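Local coordinates for protein aldose 1-epimerase (Escherichia coli, PDB 3NRE) that probably interconverts the alpha and beta anomers of an aldose sugar, at residues F152-S155 / P156-I160; I213-Q217 / E218-I222; V95-D99 / D100-L104; W168-R171 / E172-A176. All coordinates share one frame; numbering follows the deposited sequence. Where two conformers were deposited one is given.

Interaction 1. Residues F152-S155 / P156-I160; sequences FPLS and PQTRI
The flat group at the centre of this corner is the peptide joining Ser-155 to Pro-156: three polar atoms, Ser-155 OG, Gln-157 N and Thr-158 N, gather over one of its faces, and a water lies near its plane at the carbonyl edge. They mark a type I beta turn from Ser-155 to Thr-158, with an ST turn built on the serine. Thr-158 N reaches Ser-155 O at 3.0 Å from well above the carbonyl plane, 64° out of it. The hydroxyl of Ser-155 leans forward, OG anti to its own amide nitrogen and beside the carbonyl carbon (chi1 155°), which lets it accept the N-H of Gln-157 at 2.9 Å between Gln-157 N and Ser-155 OG, a fairly straight bond (165°). With an alanine here, Gln-157 N would probably lose its hydroxyl mate, and the first half of the turn would be held less firmly. From the far end, Thr-158 returns the favour: its OG1 takes the amide hydrogen of Ser-155, N to OG1 2.9 Å, and also bonds to the amide oxygen of Gln-215. That makes the threonine hydroxyl a junction between this turn and the hairpin next to it. The turn carries the chain from strand 142-153, in one sheet of the beta-supersandwich of the galactose mutarotase-like fold, to strand 159-162 in another. Leu-154 crosses the threonine at about a right angle, CD1 lying 3.9 Å from Thr-158 CB. The water donates to Thr-158 O at 2.7 Å from its oxygen, with a weak second bond to Ser-155 O.

Interaction 2. Residues I213-Q217 / E218-I222; sequences IEQPQ and EGYAI
Tyr-220 turns its ring between its backbone nitrogen and carbonyl carbon (chi1 73°), while Gln-215 swings CG away from its carbonyl carbon and bends again at chi2 (-71°), so the two side chains run side by side. Gln-215 CB sits over one face of the ring, 3.8 Å from its centroid, a CH-pi contact; Ile-222 CG1 lies in plane at the ring's edge. A water bridges the polar ends, 3.0 Å from Gln-215 NE2 and 2.8 Å from Tyr-220 OH. A leucine in place of Tyr-220 has no hydroxyl for the water, and the amide of Gln-215 would probably be less firmly held, its methylenes without aromatic cover. These residues close the hairpin of strands 210-215 and 220-227, where Gly-219 and Tyr-220 both face Gln-215 as a G1 beta bulge; the positive phi of Gly-219 suits a glycine. The amide of Gln-215 is held fast: besides the water, NE2 bonds to Pro-153 O, and OE1, shared with Thr-158 of the neighbouring turn, also accepts from Gln-217 NE2. That last donor stands 3.1 Å from Gln-215 OE1, almost straight at 176°. Farther along, Ile-213 and Ile-222 exchange two backbone bonds, with Ile-213 N 2.8 Å from Ile-222 O.

Interaction 3. Residues V95-D99 / D100-L104; sequences VSHSD and DSLCL
His-97 is overlapped by Leu-102 across the hairpin: Leu-102 CD1 lies 3.8 Å from His-97 CB and leans obliquely against the start of the imidazole. Leu-102 holds its CG anti to the backbone nitrogen (chi1 180°), a setting that also brings CD1 to 3.4 Å from Ser-96 O. At the ring's edge, near its plane, Ser-101 O comes within 3.6 Å of His-97 CD2. The polar end of the histidine looks elsewhere, its NE2 bonded to Thr-6 O.

The other face of the hairpin belongs to Ser-96 and Cys-103. Val-95 and Ser-96 both face Cys-103, a classic beta bulge: Val-95 N gives the firm bond to Cys-103 O at 2.9 Å, whereas the bond from Ser-96 N to the same oxygen is weak. Val-95 CG2 fills in alongside the thiol, 3.6 Å from Cys-103 SG. Nearer the turn, Ser-98 N donates almost straight (172°) to Ser-101 O. The two hydroxyls meet, Ser-98 OG to Ser-101 OG 2.8 Å, though this rests on one of two conformers modelled for Ser-98 and is doubtful. At the bend the side chain of Asp-99 leads away, Asp-100 touches His-9, and the turn lies at the surface.

No helix covers this hairpin. Strand 93-97 is the outermost strand of its sheet within the chain, and strand 101-109 is flanked on its other edge by strand 114-123, to which Leu-102 bonds through its backbone at Phe-121. On the face of His-97 and Leu-102 lies strand 4-9, with Tyr-5 meeting the histidine ring edge-to-face, while Val-16 of strand 12-17 packs against Leu-102.

Interaction 4. Residues W168-R171 / E172-A176; sequences WLER and EQWLA
Arg-171 N aims at Leu-175 O nearly along the carbonyl direction, 2.9 Å away and almost straight (176°), and this bond draws the chain back on itself so that Glu-170 and Ala-176 pair in antiparallel fashion. The arginine side chain runs extended over the loop, and its NE donates to Ala-176 O at 3.0 Å. The oxygen lies in the guanidinium plane, yet the donor stands above the plane of the carbonyl, 43° out of it. Leu-175 supplies the floor: its CD1 rests over one face of the guanidinium, 3.8 Å from Arg-171 NH2. One further arm, NH1, reaches Glu-172 only by way of a water, which Arg-171 NH1 meets at 3.0 Å; the charged atoms are too far apart for a salt bridge. Arg-171 thus holds two successive carbonyls of the returning chain with backbone and side chain.

On the other flank, Glu-170 CG is anti to the backbone nitrogen (chi1 -174°), and the extended chain lies beside Trp-174, placing OE2 at the indole edge, 3.4 Å from Trp-174 CD1. The carboxylate is fixed from outside, by Asn-201 and Trp-199. A water joins Glu-170 OE2, Arg-171 O and Trp-174 N. Trp-168 CB touches Ala-176 CB at 4.0 Å.

A bound di(hydroxyethyl)ether, probably from the crystallisation liquor, lies about 3 Å, nearest atoms, from the side chain of Trp-174. Gln-173 and Trp-174 both take left-handed backbone angles and Leu-175 N bonds to Glu-172 O, close to a type I' turn in the loop of the beta hairpin between strands 166-170 and 176-180.

Overall arrangement
From the N terminus, interaction 3 comes first, closing the hairpin between strands 93-97 and 101-109. Interaction 1 follows, a turn that carries the chain from strand 142-153 in one sheet to strand 159-162 in another; soon after, interaction 4 closes the loop between strands 166-170 and 176-180. Interaction 2 is last, at the bend between strands 210-215 and 220-227. The four close in series, without nesting or crossing. Interactions 1 and 2 touch, their centres about 8 Å apart, and sit on adjoining strands of the nine-stranded sheet whose far edge holds interaction 3. Interaction 4 lies across the chain's centre from interaction 3, centres about 38 Å apart.

Interaction 1. Residues F152-S155 / P156-I160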
loop_
_atom_site.group_PDB
_atom_site.type_symbol
_atom_site.label_atom_id
_atom_site.label_comp_id
_atom_site.label_asym_id
_atom_site.label_seq_id
_atom_site.Cartn_x
_atom_site.Cartn_y
_atom_site.Cartn_z
ATOM N N PHE A 152 9.193 4.122 3.044
ATOM C CA PHE A 152 10.120 4.091 4.179
ATOM C C PHE A 152 11.435 4.785 3.841
ATOM O O PHE A 152 11.894 4.731 2.714
ATOM C CB PHE A 152 10.464 2.651 4.514
ATOM C CG PHE A 152 9.300 1.846 4.993
ATOM C CD1 PHE A 152 8.929 1.898 6.327
ATOM C CD2 PHE A 152 8.559 1.096 4.124
ATOM C CE1 PHE A 152 7.829 1.194 6.792
ATOM C CE2 PHE A 152 7.467 0.348 4.591
ATOM C CZ PHE A 152 7.117 0.383 5.931
ATOM N N PRO A 153 12.116 5.376 4.855
ATOM C CA PRO A 153 13.418 5.962 4.648
ATOM C C PRO A 153 14.374 4.868 4.196
ATOM O O PRO A 153 14.258 3.735 4.632
ATOM C CB PRO A 153 13.825 6.469 6.029
ATOM C CG PRO A 153 12.559 6.342 6.867
ATOM C CD PRO A 153 11.634 5.463 6.239
ATOM N N LEU A 154 15.316 5.228 3.362
ATOM C CA LEU A 154 16.350 4.263 2.954
ATOM C C LEU A 154 17.728 4.764 3.244
ATOM O O LEU A 154 18.078 5.873 2.854
ATOM C CB LEU A 154 16.236 3.993 1.443
ATOM C CG LEU A 154 17.143 2.956 0.798
ATOM C CD1 LEU A 154 16.994 1.587 1.468
ATOM C CD2 LEU A 154 16.879 2.794 -0.721
ATOM N N SER A 155 18.516 3.912 3.903
ATOM C CA SER A 155 19.905 4.153 4.210
ATOM C C SER A 155 20.728 3.024 3.596
ATOM O O SER A 155 20.186 1.924 3.408
ATOM C CB SER A 155 20.066 4.171 5.741
ATOM O OG SER A 155 21.367 3.836 6.133
ATOM N N PRO A 156 22.045 3.269 3.334
ATOM C CA PRO A 156 22.928 2.187 2.891
ATOM C C PRO A 156 22.874 1.038 3.873
ATOM O O PRO A 156 23.133 -0.092 3.485
ATOM C CB PRO A 156 24.323 2.821 2.897
ATOM C CG PRO A 156 24.101 4.252 2.729
ATOM C CD PRO A 156 22.736 4.572 3.337
ATOM N N GLN A 157 22.520 1.331 5.138
ATOM C CA GLN A 157 22.547 0.284 6.191
ATOM C C GLN A 157 21.183 -0.428 6.313
ATOM O O GLN A 157 21.114 -1.437 6.989
ATOM C CB GLN A 157 22.869 0.877 7.562
ATOM C CG GLN A 157 23.950 1.947 7.541
ATOM C CD GLN A 157 25.242 1.537 6.973
ATOM O OE1 GLN A 157 25.593 0.352 6.941
ATOM N NE2 GLN A 157 26.076 2.553 6.638
ATOM N N THR A 158 20.123 0.112 5.753
ATOM C CA THR A 158 18.770 -0.524 5.846
ATOM C C THR A 158 18.745 -1.970 5.317
ATOM O O THR A 158 19.412 -2.294 4.316
ATOM C CB THR A 158 17.715 0.281 5.037
ATOM O OG1 THR A 158 17.733 1.639 5.440
ATOM C CG2 THR A 158 16.317 -0.244 5.269
ATOM N N ARG A 159 17.988 -2.827 6.009
ATOM C CA ARG A 159 17.792 -4.223 5.609
ATOM C C ARG A 159 16.318 -4.566 5.834
ATOM O O ARG A 159 15.704 -4.056 6.746
ATOM C CB ARG A 159 18.697 -5.185 6.408
ATOM C CG ARG A 159 20.237 -4.881 6.228
ATOM C CD ARG A 159 21.088 -5.987 6.749
ATOM N NE ARG A 159 20.621 -6.490 8.044
ATOM C CZ ARG A 159 20.995 -7.662 8.569
ATOM N NH1 ARG A 159 21.848 -8.434 7.915
ATOM N NH2 ARG A 159 20.516 -8.058 9.754
ATOM N N ILE A 160 15.752 -5.387 4.956
ATOM C CA ILE A 160 14.388 -5.888 5.135
ATOM C C ILE A 160 14.338 -7.412 5.074
ATOM O O ILE A 160 15.239 -8.061 4.519
ATOM C CB ILE A 160 13.419 -5.332 4.058
ATOM C CG1 ILE A 160 13.820 -5.804 2.663
ATOM C CG2 ILE A 160 13.401 -3.808 4.122
ATOM C CD1 ILE A 160 12.730 -5.509 1.588
HETATM O O HOH W 1 19.861 -1.037 1.949
#

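Interaction 2. Residues I213-Q217 / E218-I222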
loop_
_atom_site.group_PDB
_atom_site.type_symbol
_atom_site.label_atom_id
_atom_site.label_comp_id
_atom_site.label_asym_id
_atom_site.label_seq_id
_atom_site.Cartn_x
_atom_site.Cartn_y
_atom_site.Cartn_z
ATOM N N ILE A 213 11.480 -4.191 8.934
ATOM C CA ILE A 213 12.279 -3.185 8.283
ATOM C C ILE A 213 13.323 -2.731 9.314
ATOM O O ILE A 213 12.950 -2.067 10.276
ATOM C CB ILE A 213 11.418 -1.977 7.821
ATOM C CG1 ILE A 213 10.416 -2.371 6.719
ATOM C CG2 ILE A 213 12.269 -0.848 7.291
ATOM C CD1 ILE A 213 9.078 -2.885 7.251
ATOM N N GLU A 214 14.608 -3.037 9.094
ATOM C CA GLU A 214 15.647 -2.666 10.028
ATOM C C GLU A 214 16.348 -1.396 9.635
ATOM O O GLU A 214 16.800 -1.283 8.483
ATOM C CB GLU A 214 16.713 -3.761 10.136
ATOM C CG GLU A 214 16.147 -5.071 10.618
ATOM C CD GLU A 214 17.135 -6.237 10.563
ATOM O OE1 GLU A 214 18.325 -6.053 10.211
ATOM O OE2 GLU A 214 16.684 -7.359 10.852
ATOM N N GLN A 215 16.502 -0.492 10.610
ATOM C CA GLN A 215 17.105 0.817 10.406
ATOM C C GLN A 215 18.273 0.921 11.394
ATOM O O GLN A 215 18.259 1.705 12.346
ATOM C CB GLN A 215 16.035 1.902 10.578
ATOM C CG GLN A 215 14.844 1.780 9.590
ATOM C CD GLN A 215 15.219 2.144 8.164
ATOM O OE1 GLN A 215 16.421 2.176 7.820
ATOM N NE2 GLN A 215 14.212 2.560 7.357
ATOM N N PRO A 216 19.284 0.084 11.181
ATOM C CA PRO A 216 20.328 -0.040 12.223
ATOM C C PRO A 216 21.108 1.251 12.521
ATOM O O PRO A 216 21.598 1.424 13.650
ATOM C CB PRO A 216 21.235 -1.124 11.674
ATOM C CG PRO A 216 20.977 -1.251 10.285
ATOM C CD PRO A 216 19.571 -0.774 10.022
ATOM N N GLN A 217 21.214 2.126 11.518
ATOM C CA GLN A 217 21.919 3.408 11.668
ATOM C C GLN A 217 21.265 4.324 12.691
ATOM O O GLN A 217 21.957 5.221 13.230
ATOM C CB GLN A 217 22.077 4.117 10.304
ATOM C CG GLN A 217 20.821 4.695 9.697
ATOM C CD GLN A 217 19.795 3.660 9.194
ATOM O OE1 GLN A 217 20.047 2.452 9.150
ATOM N NE2 GLN A 217 18.643 4.147 8.797
ATOM N N GLU A 218 19.961 4.100 12.929
ATOM C CA GLU A 218 19.113 4.831 13.887
ATOM C C GLU A 218 18.803 3.960 15.113
ATOM O O GLU A 218 18.085 4.394 16.034
ATOM C CB GLU A 218 17.755 5.218 13.267
ATOM C CG GLU A 218 17.753 6.131 12.033
ATOM C CD GLU A 218 18.013 7.596 12.378
ATOM O OE1 GLU A 218 18.407 7.888 13.524
ATOM O OE2 GLU A 218 17.828 8.452 11.494
ATOM N N GLY A 219 19.302 2.733 15.119
ATOM C CA GLY A 219 19.047 1.781 16.192
ATOM C C GLY A 219 17.634 1.238 16.407
ATOM O O GLY A 219 17.353 0.711 17.470
ATOM N N TYR A 220 16.744 1.325 15.418
ATOM C CA TYR A 220 15.409 0.696 15.544
ATOM C C TYR A 220 15.045 -0.199 14.339
ATOM O O TYR A 220 15.747 -0.229 13.303
ATOM C CB TYR A 220 14.341 1.761 15.749
ATOM C CG TYR A 220 14.047 2.564 14.499
ATOM C CD1 TYR A 220 13.087 2.150 13.624
ATOM C CD2 TYR A 220 14.771 3.695 14.169
ATOM C CE1 TYR A 220 12.800 2.849 12.485
ATOM C CE2 TYR A 220 14.494 4.416 13.004
ATOM C CZ TYR A 220 13.531 3.972 12.154
ATOM O OH TYR A 220 13.216 4.624 10.977
ATOM N N ALA A 221 13.958 -0.942 14.509
ATOM C CA ALA A 221 13.343 -1.703 13.431
ATOM C C ALA A 221 11.848 -1.408 13.514
ATOM O O ALA A 221 11.341 -1.052 14.587
ATOM C CB ALA A 221 13.589 -3.189 13.581
ATOM N N ILE A 222 11.160 -1.576 12.397
ATOM C CA ILE A 222 9.699 -1.508 12.323
ATOM C C ILE A 222 9.210 -2.889 11.974
ATOM O O ILE A 222 9.732 -3.502 11.041
ATOM C CB ILE A 222 9.199 -0.547 11.215
ATOM C CG1 ILE A 222 9.566 0.886 11.560
ATOM C CG2 ILE A 222 7.685 -0.687 11.001
ATOM C CD1 ILE A 222 8.857 1.897 10.713
HETATM O O HOH W 2 11.778 3.265 8.949
#

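Interaction 3. Residues V95-D99 / D100-L104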
loop_
_atom_site.group_PDB
_atom_site.type_symbol
_atom_site.label_atom_id
_atom_site.label_comp_id
_atom_site.label_asym_id
_atom_site.label_seq_id
_atom_site.Cartn_x
_atom_site.Cartn_y
_atom_site.Cartn_z
ATOM N N VAL A 95 -14.825 11.504 10.105
ATOM C CA VAL A 95 -15.975 11.157 10.986
ATOM C C VAL A 95 -15.591 11.057 12.475
ATOM O O VAL A 95 -16.462 11.037 13.367
ATOM C CB VAL A 95 -16.707 9.882 10.496
ATOM C CG1 VAL A 95 -17.362 10.176 9.153
ATOM C CG2 VAL A 95 -15.749 8.714 10.397
ATOM N N SER A 96 -14.304 10.973 12.798
ATOM C CA SER A 96 -13.848 11.001 14.188
ATOM C C SER A 96 -12.394 11.379 14.270
ATOM O O SER A 96 -11.615 10.974 13.417
ATOM C CB SER A 96 -14.002 9.639 14.921
ATOM O OG SER A 96 -12.985 8.669 14.569
ATOM N N HIS A 97 -12.057 12.129 15.319
ATOM C CA HIS A 97 -10.672 12.506 15.572
ATOM C C HIS A 97 -10.525 12.733 17.041
ATOM O O HIS A 97 -11.181 13.583 17.611
ATOM C CB HIS A 97 -10.306 13.767 14.774
ATOM C CG HIS A 97 -8.875 14.214 14.927
ATOM N ND1 HIS A 97 -8.479 15.510 14.625
ATOM C CD2 HIS A 97 -7.748 13.562 15.319
ATOM C CE1 HIS A 97 -7.181 15.630 14.816
ATOM N NE2 HIS A 97 -6.700 14.475 15.244
ATOM N N SER A 98 -9.661 11.943 17.651
ATOM C CA SER A 98 -9.315 12.105 19.047
ATOM C C SER A 98 -7.809 12.211 19.157
ATOM O O SER A 98 -7.114 12.216 18.142
ATOM C CB SER A 98 -9.827 10.912 19.872
ATOM O OG SER A 98 -8.948 9.811 19.756
ATOM N N ASP A 99 -7.294 12.299 20.373
ATOM C CA ASP A 99 -5.859 12.435 20.535
ATOM C C ASP A 99 -5.031 11.322 19.883
ATOM O O ASP A 99 -3.978 11.614 19.342
ATOM C CB ASP A 99 -5.485 12.598 22.013
ATOM C CG ASP A 99 -5.888 13.966 22.562
ATOM O OD1 ASP A 99 -6.180 14.904 21.756
ATOM O OD2 ASP A 99 -5.889 14.095 23.801
ATOM N N ASP A 100 -5.522 10.087 19.902
ATOM C CA ASP A 100 -4.755 8.941 19.395
ATOM C C ASP A 100 -5.520 8.102 18.365
ATOM O O ASP A 100 -5.084 6.994 18.049
ATOM C CB ASP A 100 -4.300 8.053 20.575
ATOM C CG ASP A 100 -5.477 7.514 21.413
ATOM O OD1 ASP A 100 -6.652 7.650 20.997
ATOM O OD2 ASP A 100 -5.231 6.967 22.518
ATOM N N SER A 101 -6.644 8.613 17.849
ATOM C CA SER A 101 -7.397 7.944 16.783
ATOM C C SER A 101 -8.056 8.896 15.768
ATOM O O SER A 101 -8.387 10.061 16.056
ATOM C CB SER A 101 -8.474 7.026 17.383
ATOM O OG SER A 101 -9.567 7.803 17.835
ATOM N N LEU A 102 -8.220 8.377 14.554
ATOM C CA LEU A 102 -8.806 9.109 13.454
ATOM C C LEU A 102 -9.540 8.105 12.563
ATOM O O LEU A 102 -9.072 6.980 12.369
ATOM C CB LEU A 102 -7.685 9.793 12.621
ATOM C CG LEU A 102 -8.150 10.605 11.408
ATOM C CD1 LEU A 102 -8.787 11.926 11.824
ATOM C CD2 LEU A 102 -6.980 10.867 10.479
ATOM N N CYS A 103 -10.686 8.519 12.039
ATOM C CA CYS A 103 -11.416 7.783 11.026
ATOM C C CYS A 103 -11.885 8.717 9.898
ATOM O O CYS A 103 -12.473 9.777 10.129
ATOM C CB CYS A 103 -12.618 7.068 11.653
ATOM S SG CYS A 103 -13.422 5.982 10.441
ATOM N N LEU A 104 -11.539 8.331 8.668
ATOM C CA LEU A 104 -11.927 9.005 7.462
ATOM C C LEU A 104 -12.769 8.056 6.588
ATOM O O LEU A 104 -12.576 6.836 6.607
ATOM C CB LEU A 104 -10.700 9.353 6.633
ATOM C CG LEU A 104 -9.574 10.119 7.306
ATOM C CD1 LEU A 104 -8.370 10.305 6.355
ATOM C CD2 LEU A 104 -10.071 11.472 7.807
#

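Interaction 4. Residues W168-R171 / E172-A176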
loop_
_atom_site.group_PDB
_atom_site.type_symbol
_atom_site.label_atom_id
_atom_site.label_comp_id
_atom_site.label_asym_id
_atom_site.label_seq_id
_atom_site.Cartn_x
_atom_site.Cartn_y
_atom_site.Cartn_z
ATOM N N TRP A 168 7.184 -12.136 -9.411
ATOM C CA TRP A 168 6.905 -11.842 -10.826
ATOM C C TRP A 168 7.988 -10.938 -11.374
ATOM O O TRP A 168 8.269 -9.864 -10.804
ATOM C CB TRP A 168 5.551 -11.150 -10.983
ATOM C CG TRP A 168 4.385 -12.050 -10.666
ATOM C CD1 TRP A 168 3.769 -12.900 -11.538
ATOM C CD2 TRP A 168 3.719 -12.226 -9.415
ATOM N NE1 TRP A 168 2.745 -13.553 -10.926
ATOM C CE2 TRP A 168 2.702 -13.181 -9.617
ATOM C CE3 TRP A 168 3.891 -11.691 -8.137
ATOM C CZ2 TRP A 168 1.850 -13.595 -8.603
ATOM C CZ3 TRP A 168 3.051 -12.094 -7.133
ATOM C CH2 TRP A 168 2.041 -13.043 -7.362
ATOM N N LEU A 169 8.543 -11.319 -12.496
ATOM C CA LEU A 169 9.487 -10.491 -13.178
ATOM C C LEU A 169 8.692 -9.247 -13.591
ATOM O O LEU A 169 7.470 -9.315 -13.829
ATOM C CB LEU A 169 10.037 -11.209 -14.420
ATOM C CG LEU A 169 11.174 -12.209 -14.197
ATOM C CD1 LEU A 169 10.779 -13.296 -13.230
ATOM C CD2 LEU A 169 11.547 -12.799 -15.548
ATOM N N GLU A 170 9.371 -8.132 -13.714
ATOM C CA GLU A 170 8.728 -6.944 -14.262
ATOM C C GLU A 170 8.825 -7.047 -15.801
ATOM O O GLU A 170 9.856 -7.434 -16.349
ATOM C CB GLU A 170 9.420 -5.671 -13.770
ATOM C CG GLU A 170 8.709 -4.380 -14.183
ATOM C CD GLU A 170 9.481 -3.116 -13.777
ATOM O OE1 GLU A 170 10.657 -3.229 -13.394
ATOM O OE2 GLU A 170 8.912 -2.028 -13.930
ATOM N N ARG A 171 7.740 -6.689 -16.485
ATOM C CA ARG A 171 7.751 -6.593 -17.905
ATOM C C ARG A 171 7.475 -5.144 -18.348
ATOM O O ARG A 171 7.600 -4.202 -17.549
ATOM C CB ARG A 171 6.815 -7.659 -18.543
ATOM C CG ARG A 171 5.334 -7.508 -18.191
ATOM C CD ARG A 171 4.456 -8.529 -18.913
ATOM N NE ARG A 171 3.072 -8.512 -18.448
ATOM C CZ ARG A 171 2.008 -8.373 -19.238
ATOM N NH1 ARG A 171 2.145 -8.239 -20.528
ATOM N NH2 ARG A 171 0.802 -8.367 -18.688
ATOM N N GLU A 172 7.105 -4.959 -19.607
ATOM C CA GLU A 172 6.800 -3.645 -20.124
ATOM C C GLU A 172 5.605 -2.978 -19.402
ATOM O O GLU A 172 4.757 -3.644 -18.742
ATOM C CB GLU A 172 6.579 -3.739 -21.643
ATOM C CG GLU A 172 7.769 -4.306 -22.398
ATOM C CD GLU A 172 7.796 -5.872 -22.535
ATOM O OE1 GLU A 172 6.922 -6.551 -21.923
ATOM O OE2 GLU A 172 8.662 -6.394 -23.259
ATOM N N GLN A 173 5.550 -1.634 -19.484
ATOM C CA GLN A 173 4.434 -0.847 -18.897
ATOM C C GLN A 173 4.304 -0.982 -17.374
ATOM O O GLN A 173 3.240 -0.761 -16.799
ATOM C CB GLN A 173 3.112 -1.226 -19.554
ATOM C CG GLN A 173 3.048 -0.997 -21.060
ATOM C CD GLN A 173 1.627 -1.247 -21.589
ATOM O OE1 GLN A 173 1.207 -2.398 -21.741
ATOM N NE2 GLN A 173 0.934 -0.205 -21.912
ATOM N N TRP A 174 5.417 -1.343 -16.729
ATOM C CA TRP A 174 5.459 -1.506 -15.264
ATOM C C TRP A 174 4.636 -2.656 -14.747
ATOM O O TRP A 174 4.335 -2.722 -13.571
ATOM C CB TRP A 174 5.124 -0.221 -14.523
ATOM C CG TRP A 174 5.994 0.857 -14.851
ATOM C CD1 TRP A 174 7.374 0.818 -14.922
ATOM C CD2 TRP A 174 5.608 2.155 -15.206
ATOM N NE1 TRP A 174 7.861 2.035 -15.314
ATOM C CE2 TRP A 174 6.792 2.883 -15.496
ATOM C CE3 TRP A 174 4.366 2.784 -15.343
ATOM C CZ2 TRP A 174 6.772 4.219 -15.893
ATOM C CZ3 TRP A 174 4.342 4.142 -15.733
ATOM C CH2 TRP A 174 5.536 4.831 -16.011
ATOM N N LEU A 175 4.261 -3.575 -15.630
ATOM C CA LEU A 175 3.347 -4.631 -15.302
ATOM C C LEU A 175 4.099 -5.854 -14.752
ATOM O O LEU A 175 5.220 -6.153 -15.131
ATOM C CB LEU A 175 2.569 -5.113 -16.557
ATOM C CG LEU A 175 1.530 -4.144 -17.153
ATOM C CD1 LEU A 175 1.018 -4.602 -18.477
ATOM C CD2 LEU A 175 0.392 -3.877 -16.196
ATOM N N ALA A 176 3.433 -6.563 -13.871
ATOM C CA ALA A 176 3.884 -7.911 -13.498
ATOM C C ALA A 176 3.916 -8.869 -14.692
ATOM O O ALA A 176 2.948 -8.944 -15.473
ATOM C CB ALA A 176 3.002 -8.456 -12.406
HETATM O O HOH W 3 8.388 -1.708 -17.117
HETATM O O HOH W 4 4.585 -7.523 -22.154
HETATM O O HOH W 5 0.441 -7.858 -15.720
#